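Local coordinates for protein ectonucleotide pyrophosphatase/phosphodiesterase family member 5 (Mus musculus, PDB 5VEO) that binds zinc ions and AMP and, as a member of the nucleotide pyrophosphatase/phosphodiesterase family, probably hydrolyses a restricted range of nucleotide phosphodiester bonds outside the cell, at residues T34-Y39 with D196-L201; K101-A106 with A128-H133; K232-E237 with E308-L313. The protein carries 1 engineered substitution. All blocks are in the same frame, centred on the assembly; numbering follows the deposited sequence.

Interaction 1 of 3, residues T34-Y39 with D196-L201; sequences TPHFHY and DVDHKL
A buried carboxylate from one helix meets the first turn of another on the helical layer beside the central sheet of this alkaline-phosphatase-like fold. The helix of 196-201 delivers Asp198 to the N terminus of the helix that starts at Pro35. Phe37 N points almost straight (166°) at Asp198 OD1, 2.9 Å away, on the syn lone pair of that oxygen. His36 N adds two weak bonds, one to each carboxylate oxygen, so the group straddles that N-H. His36 ND1 also donates to Asp198 OD2 over 2.9 Å, reaching it from above the carboxylate plane, with the imidazole turned 33° against that plane. Three N-H groups thus hold the carboxylate, and the positive end of the helix dipole would probably favour its ionised form. An alanine in place of Asp198 would probably leave the first-turn amides and His36 ND1 without this shared acceptor.

The carboxylate reaches this position because Asp198 CG is anti to the backbone N. Pro35 CD rests 3.3 Å from Asp198 OD2, and Thr34 CB approaches OD1 from the helix start. Thr34 occupies the N-cap position, but its OG1 is bonded to Leu29 O, while Thr34 O accepts from both His38 N and His38 ND1.

Further in, the short helical segments pass 8.3 Å apart at 50°. Phe37 presents its ring edge to Val197 CG1, 4.1 Å from CZ, while Phe24 meets the ring from outside the pair. Phe37 and Leu201 both also touch Val221 of strand 218-222, which seats the helices on the sheet. Leu201 CD2 lies over the centre of the Phe37 ring, 3.5 Å from its centroid, in a CH-pi contact.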
loop_
_atom_site.group_PDB
_atom_site.type_symbol
_atom_site.label_atom_id
_atom_site.label_comp_id
_atom_site.label_asym_id
_atom_site.label_seq_id
_atom_site.Cartn_x
_atom_site.Cartn_y
_atom_site.Cartn_z
ATOM N N THR A 34 -9.687 -17.736 -11.114
ATOM C CA THR A 34 -8.709 -17.580 -10.038
ATOM C C THR A 34 -8.918 -18.719 -9.048
ATOM O O THR A 34 -9.366 -18.520 -7.908
ATOM C CB THR A 34 -8.818 -16.204 -9.373
ATOM O OG1 THR A 34 -10.172 -15.937 -9.017
ATOM C CG2 THR A 34 -8.337 -15.093 -10.310
ATOM N N PRO A 35 -8.589 -19.942 -9.462
ATOM C CA PRO A 35 -8.860 -21.112 -8.610
ATOM C C PRO A 35 -8.131 -21.093 -7.290
ATOM O O PRO A 35 -8.683 -21.581 -6.298
ATOM C CB PRO A 35 -8.413 -22.292 -9.487
ATOM C CG PRO A 35 -7.498 -21.690 -10.523
ATOM C CD PRO A 35 -8.071 -20.326 -10.780
ATOM N N HIS A 36 -6.922 -20.527 -7.224
ATOM C CA HIS A 36 -6.209 -20.562 -5.954
ATOM C C HIS A 36 -6.734 -19.509 -4.992
ATOM O O HIS A 36 -6.874 -19.786 -3.795
ATOM C CB HIS A 36 -4.716 -20.432 -6.202
ATOM C CG HIS A 36 -4.176 -21.588 -6.972
ATOM N ND1 HIS A 36 -3.839 -21.511 -8.304
ATOM C CD2 HIS A 36 -4.015 -22.885 -6.616
ATOM C CE1 HIS A 36 -3.429 -22.699 -8.719
ATOM N NE2 HIS A 36 -3.528 -23.548 -7.714
ATOM N N PHE A 37 -7.083 -18.315 -5.489
ATOM C CA PHE A 37 -7.809 -17.377 -4.640
ATOM C C PHE A 37 -9.118 -17.989 -4.160
ATOM O O PHE A 37 -9.476 -17.859 -2.988
ATOM C CB PHE A 37 -8.082 -16.060 -5.367
ATOM C CG PHE A 37 -6.874 -15.142 -5.461
ATOM C CD1 PHE A 37 -6.614 -14.219 -4.468
ATOM C CD2 PHE A 37 -6.011 -15.206 -6.541
ATOM C CE1 PHE A 37 -5.500 -13.367 -4.541
ATOM C CE2 PHE A 37 -4.905 -14.351 -6.624
ATOM C CZ PHE A 37 -4.654 -13.442 -5.609
ATOM N N HIS A 38 -9.842 -18.670 -5.052
ATOM C CA HIS A 38 -11.128 -19.244 -4.671
ATOM C C HIS A 38 -10.963 -20.399 -3.686
ATOM O O HIS A 38 -11.831 -20.605 -2.829
ATOM C CB HIS A 38 -11.892 -19.661 -5.932
ATOM C CG HIS A 38 -12.627 -18.524 -6.570
ATOM N ND1 HIS A 38 -12.000 -17.593 -7.367
ATOM C CD2 HIS A 38 -13.926 -18.142 -6.497
ATOM C CE1 HIS A 38 -12.882 -16.697 -7.776
ATOM N NE2 HIS A 38 -14.057 -17.002 -7.252
ATOM N N TYR A 39 -9.836 -21.114 -3.748
ATOM C CA TYR A 39 -9.556 -22.155 -2.765
ATOM C C TYR A 39 -9.396 -21.562 -1.367
ATOM O O TYR A 39 -9.931 -22.096 -0.388
ATOM C CB TYR A 39 -8.303 -22.918 -3.187
ATOM C CG TYR A 39 -7.849 -23.961 -2.205
ATOM C CD1 TYR A 39 -8.497 -25.186 -2.111
ATOM C CD2 TYR A 39 -6.768 -23.727 -1.372
ATOM C CE1 TYR A 39 -8.063 -26.159 -1.212
ATOM C CE2 TYR A 39 -6.329 -24.691 -0.478
ATOM C CZ TYR A 39 -6.985 -25.897 -0.393
ATOM O OH TYR A 39 -6.531 -26.837 0.520
ATOM N N ASP A 196 -1.490 -15.263 -13.711
ATOM C CA ASP A 196 -0.163 -15.590 -13.211
ATOM C C ASP A 196 -0.055 -15.386 -11.706
ATOM O O ASP A 196 0.578 -16.194 -11.008
ATOM C CB ASP A 196 0.893 -14.763 -13.905
ATOM C CG ASP A 196 2.289 -15.191 -13.476
ATOM O OD1 ASP A 196 2.704 -16.312 -13.831
ATOM O OD2 ASP A 196 2.945 -14.444 -12.746
ATOM N N VAL A 197 -0.637 -14.296 -11.195
ATOM C CA VAL A 197 -0.628 -14.064 -9.755
ATOM C C VAL A 197 -1.389 -15.171 -9.036
ATOM O O VAL A 197 -0.948 -15.652 -7.992
ATOM C CB VAL A 197 -1.179 -12.667 -9.432
ATOM C CG1 VAL A 197 -1.407 -12.499 -7.932
ATOM C CG2 VAL A 197 -0.193 -11.616 -9.942
ATOM N N ASP A 198 -2.520 -15.621 -9.602
ATOM C CA ASP A 198 -3.229 -16.756 -9.022
ATOM C C ASP A 198 -2.339 -17.993 -9.001
ATOM O O ASP A 198 -2.294 -18.718 -8.000
ATOM C CB ASP A 198 -4.515 -17.033 -9.800
ATOM C CG ASP A 198 -5.307 -18.177 -9.207
ATOM O OD1 ASP A 198 -6.053 -17.921 -8.215
ATOM O OD2 ASP A 198 -5.141 -19.316 -9.724
ATOM N N HIS A 199 -1.613 -18.236 -10.092
ATOM C CA HIS A 199 -0.680 -19.356 -10.140
ATOM C C HIS A 199 0.392 -19.231 -9.060
ATOM O O HIS A 199 0.723 -20.215 -8.393
ATOM C CB HIS A 199 -0.049 -19.436 -11.530
ATOM C CG HIS A 199 0.695 -20.706 -11.781
ATOM N ND1 HIS A 199 2.073 -20.771 -11.816
ATOM C CD2 HIS A 199 0.252 -21.965 -12.003
ATOM C CE1 HIS A 199 2.445 -22.017 -12.053
ATOM N NE2 HIS A 199 1.360 -22.761 -12.172
ATOM N N LYS A 200 0.927 -18.023 -8.857
ATOM C CA LYS A 200 1.937 -17.808 -7.818
ATOM C C LYS A 200 1.360 -18.032 -6.427
ATOM O O LYS A 200 2.020 -18.613 -5.561
ATOM C CB LYS A 200 2.515 -16.408 -7.939
ATOM C CG LYS A 200 3.482 -16.309 -9.102
ATOM C CD LYS A 200 4.007 -14.923 -9.267
ATOM C CE LYS A 200 5.251 -14.927 -10.135
ATOM N NZ LYS A 200 5.044 -15.544 -11.466
ATOM N N LEU A 201 0.119 -17.605 -6.198
ATOM C CA LEU A 201 -0.523 -17.919 -4.935
ATOM C C LEU A 201 -0.621 -19.429 -4.750
ATOM O O LEU A 201 -0.377 -19.951 -3.654
ATOM C CB LEU A 201 -1.901 -17.257 -4.877
ATOM C CG LEU A 201 -2.728 -17.513 -3.616
ATOM C CD1 LEU A 201 -1.977 -17.090 -2.342
ATOM C CD2 LEU A 201 -4.094 -16.855 -3.735
#

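Interaction 2 of 3, residues K101-A106 with A128-H133; sequences KFWEEA and ADVKIH
Two irregular segments meet here: 101-106 lies in the loop that leads into helix 109-115, and the loop segment 128-133 lies between strands 120-123 and 139-140 at one border of the central sheet. The contact divides into a polar half around His133, built on the type I beta turn from Trp103 to Ala106, and an apolar half around Trp103.

Two hydrogen bonds make the polar half, both donated by His133. Its backbone N gives to Glu104 OE2 over 2.9 Å, using the anti lone pair of that oxygen, the one turned away from OE1. Its NE2 gives to Ala106 O, also over 2.9 Å, but arrives from above the carbonyl plane and is bent to 142°. Glu104 spans the gap because its chain runs extended beyond CG.

CH-pi contacts come next. The Glu104 and His133 side chains run antiparallel alongside one another, so that Glu104 CG covers one face of the imidazole, 4.0 Å from the ring centroid and toward its rim; carboxylate and ring lie only 13° from parallel. Val130, crossing Trp103 nearly at a right angle, sets CG1 over a face of the indole, 3.9 Å from the centroid of the five-membered ring.

Apolar packing closes the other half. Ile132 CG1 comes within 3.7 Å of Trp103 CB, and Ile132 CD1 continues obliquely along the indole to CE3. Trp103 is fixed from outside as well, by NE1 bonding to Ile97 O and by an edge-to-face meeting with Tyr63 of helix 58-67. The side chain of Val130 is about 7 Å from the bound AMP at nearest atoms, so this packing lies close to the nucleotide site.

With NE2 as donor, a proton on that nitrogen is accounted for; Glu104 OE2 stands 4.2 Å from His133 ND1, and its negative charge could therefore raise the tendency of the imidazole to take up a second proton.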
loop_
_atom_site.group_PDB
_atom_site.type_symbol
_atom_site.label_atom_id
_atom_site.label_comp_id
_atom_site.label_asym_id
_atom_site.label_seq_id
_atom_site.Cartn_x
_atom_site.Cartn_y
_atom_site.Cartn_z
ATOM N N LYS A 101 14.645 8.808 9.329
ATOM C CA LYS A 101 13.766 9.828 9.890
ATOM C C LYS A 101 12.429 9.916 9.162
ATOM O O LYS A 101 11.445 10.392 9.745
ATOM C CB LYS A 101 14.473 11.178 9.877
ATOM C CG LYS A 101 15.610 11.271 10.904
ATOM C CD LYS A 101 15.438 12.497 11.801
ATOM C CE LYS A 101 16.219 12.405 13.123
ATOM N NZ LYS A 101 15.290 12.378 14.304
ATOM N N PHE A 102 12.351 9.469 7.910
ATOM C CA PHE A 102 11.057 9.470 7.238
ATOM C C PHE A 102 10.096 8.442 7.809
ATOM O O PHE A 102 8.895 8.562 7.577
ATOM C CB PHE A 102 11.235 9.253 5.735
ATOM C CG PHE A 102 11.513 10.521 5.004
ATOM C CD1 PHE A 102 10.483 11.402 4.714
ATOM C CD2 PHE A 102 12.799 10.867 4.657
ATOM C CE1 PHE A 102 10.732 12.594 4.056
ATOM C CE2 PHE A 102 13.062 12.062 4.014
ATOM C CZ PHE A 102 12.035 12.929 3.721
ATOM N N TRP A 103 10.598 7.447 8.536
ATOM C CA TRP A 103 9.822 6.322 9.050
ATOM C C TRP A 103 9.514 6.415 10.539
ATOM O O TRP A 103 8.638 5.691 11.031
ATOM C CB TRP A 103 10.598 5.019 8.788
ATOM C CG TRP A 103 10.840 4.790 7.335
ATOM C CD1 TRP A 103 11.862 5.289 6.575
ATOM C CD2 TRP A 103 10.021 4.024 6.455
ATOM N NE1 TRP A 103 11.730 4.871 5.267
ATOM C CE2 TRP A 103 10.597 4.101 5.168
ATOM C CE3 TRP A 103 8.848 3.290 6.626
ATOM C CZ2 TRP A 103 10.051 3.444 4.076
ATOM C CZ3 TRP A 103 8.302 2.650 5.539
ATOM C CH2 TRP A 103 8.897 2.730 4.282
ATOM N N GLU A 104 10.228 7.251 11.276
ATOM C CA GLU A 104 10.265 7.128 12.722
ATOM C C GLU A 104 9.158 7.905 13.439
ATOM O O GLU A 104 9.166 7.974 14.674
ATOM C CB GLU A 104 11.657 7.534 13.207
ATOM C CG GLU A 104 12.650 6.432 12.862
ATOM C CD GLU A 104 14.090 6.761 13.150
ATOM O OE1 GLU A 104 14.475 7.956 13.163
ATOM O OE2 GLU A 104 14.844 5.795 13.366
ATOM N N GLU A 105 8.172 8.446 12.716
ATOM C CA GLU A 105 6.989 8.954 13.403
ATOM C C GLU A 105 6.073 7.832 13.865
ATOM O O GLU A 105 5.120 8.094 14.608
ATOM C CB GLU A 105 6.246 9.950 12.503
ATOM C CG GLU A 105 7.177 11.082 12.120
ATOM C CD GLU A 105 6.599 12.131 11.212
ATOM O OE1 GLU A 105 7.334 13.107 10.942
ATOM O OE2 GLU A 105 5.441 12.016 10.782
ATOM N N ALA A 106 6.353 6.594 13.465
ATOM C CA ALA A 106 5.600 5.430 13.903
ATOM C C ALA A 106 6.577 4.289 14.129
ATOM O O ALA A 106 7.784 4.420 13.889
ATOM C CB ALA A 106 4.529 5.030 12.882
ATOM N N ALA A 128 10.864 -2.711 4.959
ATOM C CA ALA A 128 11.415 -3.743 5.828
ATOM C C ALA A 128 12.941 -3.794 5.784
ATOM O O ALA A 128 13.558 -4.347 6.706
ATOM C CB ALA A 128 10.824 -5.103 5.456
ATOM N N ASP A 129 13.570 -3.231 4.754
ATOM C CA ASP A 129 15.024 -3.174 4.684
ATOM C C ASP A 129 15.553 -1.799 5.080
ATOM O O ASP A 129 16.696 -1.446 4.747
ATOM C CB ASP A 129 15.519 -3.603 3.292
ATOM C CG ASP A 129 15.005 -2.729 2.160
ATOM O OD1 ASP A 129 13.879 -2.212 2.257
ATOM O OD2 ASP A 129 15.729 -2.592 1.142
ATOM N N VAL A 130 14.749 -1.035 5.815
ATOM C CA VAL A 130 15.107 0.289 6.312
ATOM C C VAL A 130 15.345 0.184 7.810
ATOM O O VAL A 130 14.577 -0.470 8.516
ATOM C CB VAL A 130 13.989 1.309 6.026
ATOM C CG1 VAL A 130 14.321 2.695 6.609
ATOM C CG2 VAL A 130 13.718 1.435 4.534
ATOM N N LYS A 131 16.377 0.860 8.302
ATOM C CA LYS A 131 16.614 0.881 9.735
ATOM C C LYS A 131 15.621 1.848 10.370
ATOM O O LYS A 131 15.567 3.023 10.002
ATOM C CB LYS A 131 18.055 1.284 10.050
ATOM C CG LYS A 131 18.344 1.237 11.516
ATOM C CD LYS A 131 19.781 1.676 11.805
ATOM C CE LYS A 131 20.706 0.491 11.814
ATOM N NZ LYS A 131 22.114 0.840 12.233
ATOM N N ILE A 132 14.807 1.353 11.295
ATOM C CA ILE A 132 13.761 2.152 11.922
ATOM C C ILE A 132 13.903 1.992 13.427
ATOM O O ILE A 132 13.861 0.869 13.941
ATOM C CB ILE A 132 12.358 1.734 11.448
ATOM C CG1 ILE A 132 12.253 1.855 9.918
ATOM C CG2 ILE A 132 11.286 2.587 12.118
ATOM C CD1 ILE A 132 10.970 1.226 9.331
ATOM N N HIS A 133 14.060 3.105 14.133
ATOM C CA HIS A 133 14.360 3.076 15.564
ATOM C C HIS A 133 15.500 2.098 15.864
ATOM O O HIS A 133 15.441 1.300 16.801
ATOM C CB HIS A 133 13.112 2.724 16.378
ATOM C CG HIS A 133 11.962 3.658 16.162
ATOM N ND1 HIS A 133 12.046 5.011 16.410
ATOM C CD2 HIS A 133 10.701 3.432 15.722
ATOM C CE1 HIS A 133 10.885 5.580 16.125
ATOM N NE2 HIS A 133 10.052 4.644 15.713
#

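Interaction 3 of 3, residues K232-E237 with E308-L313; sequences KQRVIE and EGWYIL
A small two-stranded parallel sheet, separate from the large central one, forms where strand 235-237 runs beside strand 311-313. Ile236 bonds on both sides of Ile312: its N gives to Tyr311 O at 2.8 Å, almost along the C=O axis, and its O accepts from Leu313 N at 2.9 Å. One step earlier, Tyr311 N gives to Arg234 O.

Arg234 and Trp310 carry the approach to the strands. The arginine chain crosses the indole at about a right angle, placing Arg234 CB over the six-membered ring, 3.7 Å from its centroid. Bent at chi3 (-63°), it then brings NE to Gly309 O at 2.9 Å, above the carbonyl plane; NH2 is held by Gln229 O. A water lies 2.8 Å from Arg234 O and 2.7 Å from Gly309 O.

On one sheet face Val235 CG1 touches Leu313 CD1 at 3.9 Å. On the other, Ile236 packs against Trp310, and both Ile236 and Ile312 touch Leu279 of the neighbouring antiparallel sheet. Bonding one residue to the two neighbours of its opposite partner is the pattern typical of parallel beta sheet.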
loop_
_atom_site.group_PDB
_atom_site.type_symbol
_atom_site.label_atom_id
_atom_site.label_comp_id
_atom_site.label_asym_id
_atom_site.label_seq_id
_atom_site.Cartn_x
_atom_site.Cartn_y
_atom_site.Cartn_z
ATOM N N LYS A 232 -5.112 9.458 -22.679
ATOM C CA LYS A 232 -4.552 10.704 -23.185
ATOM C C LYS A 232 -5.625 11.752 -23.453
ATOM O O LYS A 232 -5.296 12.936 -23.567
ATOM C CB LYS A 232 -3.711 10.417 -24.427
ATOM C CG LYS A 232 -2.424 9.704 -24.034
ATOM C CD LYS A 232 -1.482 9.422 -25.177
ATOM C CE LYS A 232 -0.082 9.145 -24.637
ATOM N NZ LYS A 232 0.866 8.685 -25.691
ATOM N N GLN A 233 -6.897 11.356 -23.498
ATOM C CA GLN A 233 -8.016 12.291 -23.568
ATOM C C GLN A 233 -8.426 12.840 -22.208
ATOM O O GLN A 233 -9.319 13.693 -22.154
ATOM C CB GLN A 233 -9.229 11.610 -24.205
ATOM C CG GLN A 233 -8.948 11.068 -25.582
ATOM C CD GLN A 233 -8.598 12.177 -26.538
ATOM O OE1 GLN A 233 -9.403 13.079 -26.781
ATOM N NE2 GLN A 233 -7.379 12.143 -27.058
ATOM N N ARG A 234 -7.790 12.389 -21.123
ATOM C CA ARG A 234 -8.104 12.836 -19.762
ATOM C C ARG A 234 -6.810 13.291 -19.082
ATOM O O ARG A 234 -6.322 12.663 -18.130
ATOM C CB ARG A 234 -8.786 11.733 -18.972
ATOM C CG ARG A 234 -10.171 11.366 -19.508
ATOM C CD ARG A 234 -10.903 10.460 -18.544
ATOM N NE ARG A 234 -10.263 9.171 -18.321
ATOM C CZ ARG A 234 -10.514 8.078 -19.030
ATOM N NH1 ARG A 234 -11.355 8.119 -20.057
ATOM N NH2 ARG A 234 -9.913 6.936 -18.714
ATOM N N VAL A 235 -6.263 14.400 -19.571
ATOM C CA VAL A 235 -5.012 14.957 -19.066
ATOM C C VAL A 235 -5.232 16.402 -18.624
ATOM O O VAL A 235 -5.841 17.202 -19.348
ATOM C CB VAL A 235 -3.900 14.880 -20.127
ATOM C CG1 VAL A 235 -2.700 15.670 -19.701
ATOM C CG2 VAL A 235 -3.511 13.430 -20.374
ATOM N N ILE A 236 -4.706 16.733 -17.449
ATOM C CA ILE A 236 -4.605 18.103 -16.960
ATOM C C ILE A 236 -3.137 18.489 -17.057
ATOM O O ILE A 236 -2.284 17.850 -16.433
ATOM C CB ILE A 236 -5.106 18.229 -15.515
ATOM C CG1 ILE A 236 -6.542 17.714 -15.383
ATOM C CG2 ILE A 236 -4.994 19.666 -15.035
ATOM C CD1 ILE A 236 -6.732 16.803 -14.227
ATOM N N GLU A 237 -2.835 19.517 -17.839
ATOM C CA GLU A 237 -1.453 19.909 -18.095
ATOM C C GLU A 237 -1.165 21.194 -17.319
ATOM O O GLU A 237 -1.715 22.253 -17.635
ATOM C CB GLU A 237 -1.202 20.084 -19.587
ATOM C CG GLU A 237 0.257 20.228 -19.916
ATOM C CD GLU A 237 0.506 20.447 -21.404
ATOM O OE1 GLU A 237 -0.292 19.930 -22.230
ATOM O OE2 GLU A 237 1.499 21.132 -21.743
ATOM N N GLU A 308 -10.949 10.569 -10.601
ATOM C CA GLU A 308 -10.694 9.214 -11.070
ATOM C C GLU A 308 -10.476 9.158 -12.583
ATOM O O GLU A 308 -11.309 9.622 -13.367
ATOM C CB GLU A 308 -11.865 8.320 -10.678
ATOM C CG GLU A 308 -11.570 6.885 -10.906
ATOM C CD GLU A 308 -12.669 5.969 -10.428
ATOM O OE1 GLU A 308 -13.861 6.278 -10.630
ATOM O OE2 GLU A 308 -12.320 4.923 -9.874
ATOM N N GLY A 309 -9.360 8.553 -12.989
ATOM C CA GLY A 309 -9.061 8.329 -14.392
ATOM C C GLY A 309 -8.454 9.509 -15.120
ATOM O O GLY A 309 -8.206 9.406 -16.331
ATOM N N TRP A 310 -8.192 10.608 -14.419
ATOM C CA TRP A 310 -7.518 11.778 -14.958
ATOM C C TRP A 310 -6.046 11.776 -14.558
ATOM O O TRP A 310 -5.670 11.320 -13.465
ATOM C CB TRP A 310 -8.208 13.066 -14.476
ATOM C CG TRP A 310 -9.491 13.286 -15.219
ATOM C CD1 TRP A 310 -10.683 12.676 -14.994
ATOM C CD2 TRP A 310 -9.671 14.103 -16.377
ATOM N NE1 TRP A 310 -11.606 13.078 -15.923
ATOM C CE2 TRP A 310 -11.012 13.969 -16.777
ATOM C CE3 TRP A 310 -8.832 14.954 -17.095
ATOM C CZ2 TRP A 310 -11.527 14.631 -17.884
ATOM C CZ3 TRP A 310 -9.355 15.640 -18.173
ATOM C CH2 TRP A 310 -10.687 15.477 -18.554
ATOM N N TYR A 311 -5.213 12.294 -15.458
ATOM C CA TYR A 311 -3.765 12.321 -15.280
ATOM C C TYR A 311 -3.289 13.759 -15.190
ATOM O O TYR A 311 -3.738 14.611 -15.953
ATOM C CB TYR A 311 -3.023 11.633 -16.440
ATOM C CG TYR A 311 -1.969 10.662 -15.986
ATOM C CD1 TYR A 311 -2.219 9.289 -16.012
ATOM C CD2 TYR A 311 -0.721 11.098 -15.542
ATOM C CE1 TYR A 311 -1.281 8.384 -15.583
ATOM C CE2 TYR A 311 0.231 10.189 -15.099
ATOM C CZ TYR A 311 -0.050 8.831 -15.144
ATOM O OH TYR A 311 0.875 7.894 -14.732
ATOM N N ILE A 312 -2.388 14.029 -14.253
ATOM C CA ILE A 312 -1.742 15.332 -14.153
ATOM C C ILE A 312 -0.361 15.238 -14.775
ATOM O O ILE A 312 0.475 14.439 -14.334
ATOM C CB ILE A 312 -1.634 15.809 -12.701
ATOM C CG1 ILE A 312 -2.994 15.741 -12.020
ATOM C CG2 ILE A 312 -1.033 17.224 -12.664
ATOM C CD1 ILE A 312 -2.916 16.007 -10.538
ATOM N N LEU A 313 -0.123 16.069 -15.782
ATOM C CA LEU A 313 1.170 16.180 -16.440
ATOM C C LEU A 313 1.690 17.583 -16.197
ATOM O O LEU A 313 0.945 18.556 -16.342
ATOM C CB LEU A 313 1.083 15.922 -17.941
ATOM C CG LEU A 313 1.206 14.454 -18.379
ATOM C CD1 LEU A 313 0.098 13.588 -17.919
ATOM C CD2 LEU A 313 1.306 14.382 -19.896
HETATM O O HOH W 1 -5.931 9.884 -17.712
#

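From the N terminus, 34-39 is the first segment, and its contact with 196-201 closes a loop of 156 residues, bringing two helices together beside the central sheet. Interaction 2 is nested inside that loop: 101-106 and 128-133 close a shorter one of 21 residues and join two loops near the nucleotide pocket, across the centre of the chain from interaction 1. Interaction 3 follows in series, opening at 232-237 only after both have closed and tying it to 308-313 around a 70-residue excursion that includes the four-stranded antiparallel sheet. None cross or touch; the centres lie about 33 to 34 Å apart.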